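Local coordinates for exodeoxyribonuclease III (Methanosarcina mazei, PDB 5J8N), which probably cleaves DNA beside abasic sites and removes nucleotides from 3' ends of duplex DNA, as a magnesium-dependent nuclease of the AP/ExoA repair family, at residues A131-A136 and R178-K183; L146-D151 and A187-S192. The protein carries 3 engineered substitutions. All blocks are in the same frame, centred on the assembly; numbering follows the deposited sequence.

Interaction 1: residues A131-A136 and R178-K183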
ATOM      1  N   ALA A 131      -7.612  10.728   9.629  1.00 15.58           N
ATOM      2  CA  ALA A 131      -8.836   9.939   9.504  1.00 17.09           C
ATOM      3  C   ALA A 131      -8.505   8.467   9.476  1.00 15.27           C
ATOM      4  O   ALA A 131      -9.188   7.677  10.089  1.00 16.62           O
ATOM      5  CB  ALA A 131      -9.631  10.334   8.260  1.00 17.51           C
ATOM      6  N   PHE A 132      -7.492   8.074   8.706  1.00 13.76           N
ATOM      7  CA  PHE A 132      -7.083   6.712   8.713  1.00 13.69           C
ATOM      8  C   PHE A 132      -6.674   6.206  10.096  1.00 14.07           C
ATOM      9  O   PHE A 132      -7.088   5.092  10.486  1.00 14.54           O
ATOM     10  CB  PHE A 132      -5.912   6.525   7.718  1.00 14.34           C
ATOM     11  CG  PHE A 132      -5.085   5.272   8.035  1.00 13.04           C
ATOM     12  CD1 PHE A 132      -5.610   4.034   7.752  1.00 14.50           C
ATOM     13  CD2 PHE A 132      -3.870   5.352   8.708  1.00 14.09           C
ATOM     14  CE1 PHE A 132      -4.886   2.846   8.084  1.00 12.79           C
ATOM     15  CE2 PHE A 132      -3.185   4.189   9.065  1.00 14.67           C
ATOM     16  CZ  PHE A 132      -3.711   2.967   8.798  1.00 14.64           C
ATOM     17  N   LEU A 133      -5.908   6.997  10.841  1.00 14.85           N
ATOM     18  CA  LEU A 133      -5.459   6.510  12.144  1.00 16.36           C
ATOM     19  C   LEU A 133      -6.665   6.299  13.052  1.00 17.15           C
ATOM     20  O   LEU A 133      -6.752   5.275  13.756  1.00 15.44           O
ATOM     21  CB  LEU A 133      -4.463   7.500  12.751  1.00 16.75           C
ATOM     22  CG  LEU A 133      -3.918   7.047  14.113  1.00 16.49           C
ATOM     23  CD1 LEU A 133      -3.396   5.620  14.032  1.00 18.81           C
ATOM     24  CD2 LEU A 133      -2.861   8.051  14.539  1.00 26.09           C
ATOM     25  N   ASP A 134      -7.630   7.194  12.996  1.00 15.30           N
ATOM     26  CA  ASP A 134      -8.797   7.006  13.848  1.00 16.00           C
ATOM     27  C   ASP A 134      -9.601   5.785  13.427  1.00 17.02           C
ATOM     28  O   ASP A 134     -10.115   5.035  14.287  1.00 17.51           O
ATOM     29  CB  ASP A 134      -9.697   8.257  13.838  1.00 18.99           C
ATOM     30  CG  ASP A 134      -9.094   9.433  14.603  1.00 23.12           C
ATOM     31  OD1 ASP A 134      -8.127   9.261  15.363  1.00 26.95           O
ATOM     32  OD2 ASP A 134      -9.561  10.553  14.419  1.00 28.32           O
ATOM     33  N   TYR A 135      -9.729   5.560  12.136  1.00 16.06           N
ATOM     34  CA  TYR A 135     -10.418   4.411  11.604  1.00 15.06           C
ATOM     35  C   TYR A 135      -9.747   3.119  12.037  1.00 16.47           C
ATOM     36  O   TYR A 135     -10.446   2.212  12.534  1.00 16.26           O
ATOM     37  CB  TYR A 135     -10.467   4.513  10.083  1.00 16.25           C
ATOM     38  CG  TYR A 135     -11.215   3.430   9.404  1.00 15.06           C
ATOM     39  CD1 TYR A 135     -10.628   2.186   9.189  1.00 15.34           C
ATOM     40  CD2 TYR A 135     -12.540   3.631   8.996  1.00 15.00           C
ATOM     41  CE1 TYR A 135     -11.340   1.167   8.536  1.00 16.60           C
ATOM     42  CE2 TYR A 135     -13.246   2.621   8.349  1.00 16.23           C
ATOM     43  CZ  TYR A 135     -12.616   1.396   8.117  1.00 16.98           C
ATOM     44  OH  TYR A 135     -13.337   0.411   7.469  1.00 19.33           O
ATOM     45  N   ALA A 136      -8.440   3.014  11.840  1.00 14.29           N
ATOM     46  CA  ALA A 136      -7.730   1.796  12.225  1.00 14.67           C
ATOM     47  C   ALA A 136      -7.814   1.617  13.721  1.00 16.14           C
ATOM     48  O   ALA A 136      -8.085   0.492  14.179  1.00 16.55           O
ATOM     49  CB  ALA A 136      -6.321   1.913  11.745  1.00 15.44           C
ATOM     50  N   ARG A 178       6.772  12.476   8.836  1.00 15.84           N
ATOM     51  CA  ARG A 178       7.530  11.470   9.582  1.00 15.95           C
ATOM     52  C   ARG A 178       6.973  11.364  11.003  1.00 16.82           C
ATOM     53  O   ARG A 178       6.855  10.234  11.527  1.00 17.02           O
ATOM     54  CB  ARG A 178       8.998  11.849   9.594  1.00 16.80           C
ATOM     55  CG  ARG A 178       9.603  11.894   8.163  1.00 18.33           C
ATOM     56  CD  ARG A 178      10.984  12.511   8.196  1.00 18.80           C
ATOM     57  NE  ARG A 178      11.879  11.671   9.012  1.00 19.70           N
ATOM     58  CZ  ARG A 178      13.052  12.071   9.485  1.00 22.41           C
ATOM     59  NH1 ARG A 178      13.513  13.313   9.249  1.00 22.18           N
ATOM     60  NH2 ARG A 178      13.782  11.221  10.203  1.00 21.46           N
ATOM     61  N   ALA A 179       6.592  12.506  11.588  1.00 17.54           N
ATOM     62  CA  ALA A 179       6.083  12.539  12.969  1.00 16.82           C
ATOM     63  C   ALA A 179       4.753  11.801  12.981  1.00 18.31           C
ATOM     64  O   ALA A 179       4.414  11.107  13.962  1.00 17.92           O
ATOM     65  CB  ALA A 179       5.928  13.964  13.477  1.00 18.69           C
ATOM     66  N   TRP A 180       3.947  11.976  11.937  1.00 17.39           N
ATOM     67  CA  TRP A 180       2.677  11.252  11.915  1.00 16.56           C
ATOM     68  C   TRP A 180       2.949   9.750  11.892  1.00 15.60           C
ATOM     69  O   TRP A 180       2.250   8.989  12.572  1.00 16.88           O
ATOM     70  CB  TRP A 180       1.777  11.665  10.734  1.00 16.34           C
ATOM     71  CG  TRP A 180       0.559  10.790  10.740  1.00 16.71           C
ATOM     72  CD1 TRP A 180      -0.566  10.970  11.498  1.00 18.93           C
ATOM     73  CD2 TRP A 180       0.400   9.521  10.081  1.00 16.42           C
ATOM     74  NE1 TRP A 180      -1.424   9.897  11.312  1.00 16.99           N
ATOM     75  CE2 TRP A 180      -0.854   9.008  10.444  1.00 14.67           C
ATOM     76  CE3 TRP A 180       1.173   8.810   9.174  1.00 15.58           C
ATOM     77  CZ2 TRP A 180      -1.355   7.793   9.937  1.00 16.37           C
ATOM     78  CZ3 TRP A 180       0.694   7.593   8.666  1.00 17.18           C
ATOM     79  CH2 TRP A 180      -0.572   7.083   9.075  1.00 15.39           C
ATOM     80  N   MET A 181       3.934   9.280  11.117  1.00 14.82           N
ATOM     81  CA  MET A 181       4.255   7.853  11.120  1.00 13.66           C
ATOM     82  C   MET A 181       4.691   7.395  12.514  1.00 15.55           C
ATOM     83  O   MET A 181       4.296   6.306  12.960  1.00 15.84           O
ATOM     84  CB  MET A 181       5.313   7.579  10.091  1.00 14.66           C
ATOM     85  CG  MET A 181       4.798   7.765   8.624  1.00 15.41           C
ATOM     86  SD  MET A 181       5.874   7.045   7.389  1.00 14.93           S
ATOM     87  CE  MET A 181       5.602   5.317   7.696  1.00 16.26           C
ATOM     88  N   ASP A 182       5.452   8.213  13.237  1.00 15.93           N
ATOM     89  CA  ASP A 182       5.823   7.879  14.606  1.00 15.86           C
ATOM     90  C   ASP A 182       4.548   7.665  15.436  1.00 17.19           C
ATOM     91  O   ASP A 182       4.444   6.694  16.216  1.00 17.76           O
ATOM     92  CB  ASP A 182       6.643   8.987  15.257  1.00 17.10           C
ATOM     93  CG  ASP A 182       8.052   9.144  14.677  1.00 18.89           C
ATOM     94  OD1 ASP A 182       8.636   8.149  14.142  1.00 18.52           O
ATOM     95  OD2 ASP A 182       8.585  10.284  14.807  1.00 21.35           O
ATOM     96  N   LYS A 183       3.598   8.597  15.312  1.00 17.45           N
ATOM     97  CA  LYS A 183       2.357   8.581  16.110  1.00 16.74           C
ATOM     98  C   LYS A 183       1.548   7.323  15.753  1.00 16.63           C
ATOM     99  O   LYS A 183       1.028   6.650  16.653  1.00 17.46           O
ATOM    100  CB  LYS A 183       1.563   9.840  15.837  1.00 19.01           C
ATOM    101  CG  LYS A 183       0.215   9.898  16.554  1.00 20.92           C
ATOM    102  CD  LYS A 183      -0.533  11.116  15.977  1.00 27.26           C
ATOM    103  CE  LYS A 183      -1.933  11.228  16.574  1.00 33.03           C
ATOM    104  NZ  LYS A 183      -2.639  12.449  16.045  1.00 36.73           N
TER
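Phe132 and Trp180 meet edge to edge between two almost parallel helices, 119-141 and 175-186, which pack beside a β-sheet in the α/β fold of the DNase I-like nucleases. The segment axes diverge by only 6° and come no nearer than 11.6 Å, a separation bridged by large side chains rather than by backbone contact. The tight part is aromatic. The CD2 edge of Phe132 abuts the outer rim of the indole six-membered ring, with Phe132 CD2 lying 3.7 Å from Trp180 CZ2. Each ring touches the other near its own plane, and the two side chains cross at about a right angle. Trp180 reaches this place because its CG stands anti to the backbone N (chi1 175°), which carries the indole across to the facing helix. Both residues are buried: Tyr129 stacks on Trp180, Phe184 meets both rings, and Phe132 also rests on Leu108 and Ile110 of strand 106-111.

The solvent side, where Lys183 is exposed, is looser. There the extended Lys183 chain passes slantwise across the CD2 methyl of Leu133, which offers its CG, CD and CE an apolar surface. Asp134 OD1 is 6.4 Å from Lys183 NZ, too far for a salt bridge, though the opposite charges probably attract weakly. Leu133 joins the two regions: its CB lies against the indole nitrogen, and its CD2 methyl carbon is 4.0 Å from Trp180 NE1 and 3.9 Å from Lys183 CE.

Interaction 2: residues L146-D151 and A187-S192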
ATOM      1  N   LEU A 146      -5.300  -6.261  12.235  1.00 13.92           N
ATOM      2  CA  LEU A 146      -5.233  -5.377  11.081  1.00 13.76           C
ATOM      3  C   LEU A 146      -3.977  -5.550  10.296  1.00 13.61           C
ATOM      4  O   LEU A 146      -2.876  -5.485  10.849  1.00 14.30           O
ATOM      5  CB  LEU A 146      -5.292  -3.917  11.549  1.00 14.25           C
ATOM      6  CG  LEU A 146      -6.673  -3.572  12.105  1.00 18.80           C
ATOM      7  CD1 LEU A 146      -6.606  -2.407  13.070  1.00 30.79           C
ATOM      8  CD2 LEU A 146      -7.624  -3.266  10.966  1.00 29.43           C
ATOM      9  N   VAL A 147      -4.124  -5.682   8.978  1.00 13.23           N
ATOM     10  CA  VAL A 147      -3.018  -5.652   8.037  1.00 12.33           C
ATOM     11  C   VAL A 147      -3.306  -4.444   7.160  1.00 11.97           C
ATOM     12  O   VAL A 147      -4.410  -4.350   6.593  1.00 13.13           O
ATOM     13  CB  VAL A 147      -2.961  -6.934   7.189  1.00 11.40           C
ATOM     14  CG1 VAL A 147      -1.841  -6.844   6.156  1.00 14.70           C
ATOM     15  CG2 VAL A 147      -2.755  -8.091   8.065  1.00 14.00           C
ATOM     16  N   ILE A 148      -2.359  -3.522   7.047  1.00 12.00           N
ATOM     17  CA  ILE A 148      -2.532  -2.323   6.250  1.00 13.37           C
ATOM     18  C   ILE A 148      -1.427  -2.255   5.246  1.00 12.74           C
ATOM     19  O   ILE A 148      -0.249  -2.141   5.595  1.00 13.48           O
ATOM     20  CB  ILE A 148      -2.498  -1.046   7.126  1.00 13.33           C
ATOM     21  CG1 ILE A 148      -3.584  -1.156   8.215  1.00 13.98           C
ATOM     22  CG2 ILE A 148      -2.705   0.198   6.269  1.00 15.94           C
ATOM     23  CD1 ILE A 148      -3.003  -1.161   9.638  1.00 18.73           C
ATOM     24  N   CYS A 149      -1.779  -2.321   3.972  1.00 11.35           N
ATOM     25  CA  CYS A 149      -0.690  -2.251   2.970  1.00 11.34           C
ATOM     26  C   CYS A 149      -0.958  -1.087   2.047  1.00 11.99           C
ATOM     27  O   CYS A 149      -2.114  -0.718   1.736  1.00 12.04           O
ATOM     28  CB  CYS A 149      -0.585  -3.536   2.157  1.00 13.66           C
ATOM     29  SG  CYS A 149      -2.056  -4.042   1.228  1.00 14.64           S
ATOM     30  N   GLY A 150       0.144  -0.585   1.494  1.00 14.30           N
ATOM     31  CA  GLY A 150      -0.000   0.355   0.395  1.00 14.22           C
ATOM     32  C   GLY A 150       1.099   1.371   0.399  1.00 13.29           C
ATOM     33  O   GLY A 150       2.181   1.209   0.993  1.00 12.89           O
ATOM     34  N   ASP A 151       0.829   2.427  -0.364  1.00 12.50           N
ATOM     35  CA  ASP A 151       1.785   3.487  -0.657  1.00 10.29           C
ATOM     36  C   ASP A 151       1.490   4.611   0.293  1.00 11.50           C
ATOM     37  O   ASP A 151       0.479   5.316   0.128  1.00 11.79           O
ATOM     38  CB  ASP A 151       1.617   3.876  -2.113  1.00 11.50           C
ATOM     39  CG  ASP A 151       2.443   5.031  -2.534  1.00 11.77           C
ATOM     40  OD1 ASP A 151       3.260   5.548  -1.758  1.00 13.68           O
ATOM     41  OD2 ASP A 151       2.271   5.456  -3.716  1.00 11.99           O
ATOM     42  N   ALA A 187       0.725   3.959  18.291  1.00 17.47           N
ATOM     43  CA  ALA A 187      -0.625   3.511  18.633  1.00 18.05           C
ATOM     44  C   ALA A 187      -0.750   2.001  18.674  1.00 18.76           C
ATOM     45  O   ALA A 187      -1.787   1.490  19.049  1.00 22.30           O
ATOM     46  CB  ALA A 187      -1.637   4.080  17.640  1.00 19.99           C
ATOM     47  N   GLY A 188       0.321   1.300  18.305  1.00 16.46           N
ATOM     48  CA  GLY A 188       0.383  -0.152  18.454  1.00 18.14           C
ATOM     49  C   GLY A 188       0.404  -0.884  17.128  1.00 17.35           C
ATOM     50  O   GLY A 188      -0.269  -1.907  16.979  1.00 17.39           O
ATOM     51  N   TYR A 189       1.199  -0.402  16.182  1.00 14.93           N
ATOM     52  CA  TYR A 189       1.325  -1.029  14.894  1.00 14.56           C
ATOM     53  C   TYR A 189       2.809  -1.229  14.612  1.00 15.68           C
ATOM     54  O   TYR A 189       3.649  -0.443  15.090  1.00 17.36           O
ATOM     55  CB  TYR A 189       0.670  -0.194  13.771  1.00 14.39           C
ATOM     56  CG  TYR A 189      -0.809   0.091  14.010  1.00 14.36           C
ATOM     57  CD1 TYR A 189      -1.206   1.195  14.744  1.00 16.23           C
ATOM     58  CD2 TYR A 189      -1.803  -0.735  13.439  1.00 15.45           C
ATOM     59  CE1 TYR A 189      -2.529   1.447  14.975  1.00 15.30           C
ATOM     60  CE2 TYR A 189      -3.141  -0.482  13.681  1.00 16.15           C
ATOM     61  CZ  TYR A 189      -3.484   0.622  14.416  1.00 16.92           C
ATOM     62  OH  TYR A 189      -4.822   0.905  14.638  1.00 18.70           O
ATOM     63  N   LEU A 190       3.097  -2.204  13.755  1.00 14.29           N
ATOM     64  CA  LEU A 190       4.469  -2.567  13.384  1.00 15.10           C
ATOM     65  C   LEU A 190       4.713  -2.380  11.930  1.00 13.00           C
ATOM     66  O   LEU A 190       3.862  -2.769  11.095  1.00 13.83           O
ATOM     67  CB  LEU A 190       4.742  -4.048  13.735  1.00 15.43           C
ATOM     68  CG  LEU A 190       4.469  -4.391  15.171  1.00 17.43           C
ATOM     69  CD1 LEU A 190       4.679  -5.904  15.369  1.00 20.02           C
ATOM     70  CD2 LEU A 190       5.387  -3.583  16.091  1.00 21.29           C
ATOM     71  N   ASP A 191       5.859  -1.784  11.576  1.00 12.73           N
ATOM     72  CA  ASP A 191       6.345  -1.710  10.191  1.00 13.75           C
ATOM     73  C   ASP A 191       6.949  -3.094   9.875  1.00 13.41           C
ATOM     74  O   ASP A 191       8.018  -3.475  10.378  1.00 14.33           O
ATOM     75  CB  ASP A 191       7.367  -0.564  10.097  1.00 13.15           C
ATOM     76  CG  ASP A 191       7.990  -0.396   8.766  1.00 14.97           C
ATOM     77  OD1 ASP A 191       7.907  -1.277   7.903  1.00 14.11           O
ATOM     78  OD2 ASP A 191       8.614   0.659   8.557  1.00 15.14           O
ATOM     79  N   SER A 192       6.242  -3.898   9.100  1.00 12.67           N
ATOM     80  CA  SER A 192       6.621  -5.320   9.006  1.00 12.20           C
ATOM     81  C   SER A 192       8.055  -5.517   8.460  1.00 12.99           C
ATOM     82  O   SER A 192       8.776  -6.391   8.962  1.00 13.53           O
ATOM     83  CB  SER A 192       5.592  -6.126   8.193  1.00 12.39           C
ATOM     84  OG  SER A 192       5.539  -5.681   6.861  1.00 12.85           O
TER
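Tyr189 turns its CG opposite the carbonyl carbon and beside the backbone N (chi1 -57°), which directs the phenol at Leu146 and Ile148, two residues apart on strand 146-149. Both aliphatic chains leave their backbone by the same kind of rotation, and Ile148 then takes an almost eclipsed torsion (chi2 118°), a strained setting that puts its CD1 methyl against the ring. Ile148 CD1 lies 4.0 Å from Tyr189 CD2, approaching obliquely, with the two side chains crossing at about a right angle. Leu146 arrives farther along the phenol, at the ring edge and near its plane, where Leu146 CD1 comes within 4.0 Å of Tyr189 CE2. The same methyl flanks the hydroxyl, Leu146 CD1 being 4.1 Å from Tyr189 OH.

All three residues are buried, and the contact between them is apolar. The phenol's polar end has its own partner: the OH is hydrogen-bonded to Asn137 OD1 on helix 119-141. An alanine in place of Tyr189 would probably open a gap beside the Leu146 and Ile148 methyls and leave the Asn137 amide without its phenol partner.

Past Ile148 the chain turns a corner at Gly150 and enters the probable active site at Asp151, a predicted magnesium ligand. The two short strands do not pair with each other. Both are antiparallel neighbours of the long strand 218-227, and the Tyr189 side chain bridges them while also packing on Ala136 and Lys140 of helix 119-141. Gly188, the first residue after helix 175-186 to leave helical angles, has positive phi and leads into strand 189-191.

From the N terminus the order is helix 119-141, strand 146-149, helix 175-186 and strand 189-191, so the segments alternate and the two contacts cross rather than nest. Interaction 1 closes the 41 residues after 131-136, a span that includes 146-151; interaction 2 closes the 35 residues after 146-151, a span that includes 178-183. The first joins the two helices, the second the two strands that flank strand 218-227. They also touch directly: Phe132 CE1 packs 3.9 Å from Ile148 CG2, and the Ala136 backbone lies against the Tyr189 hydroxyl. Together the crossed closures tie the two helices to the sheet.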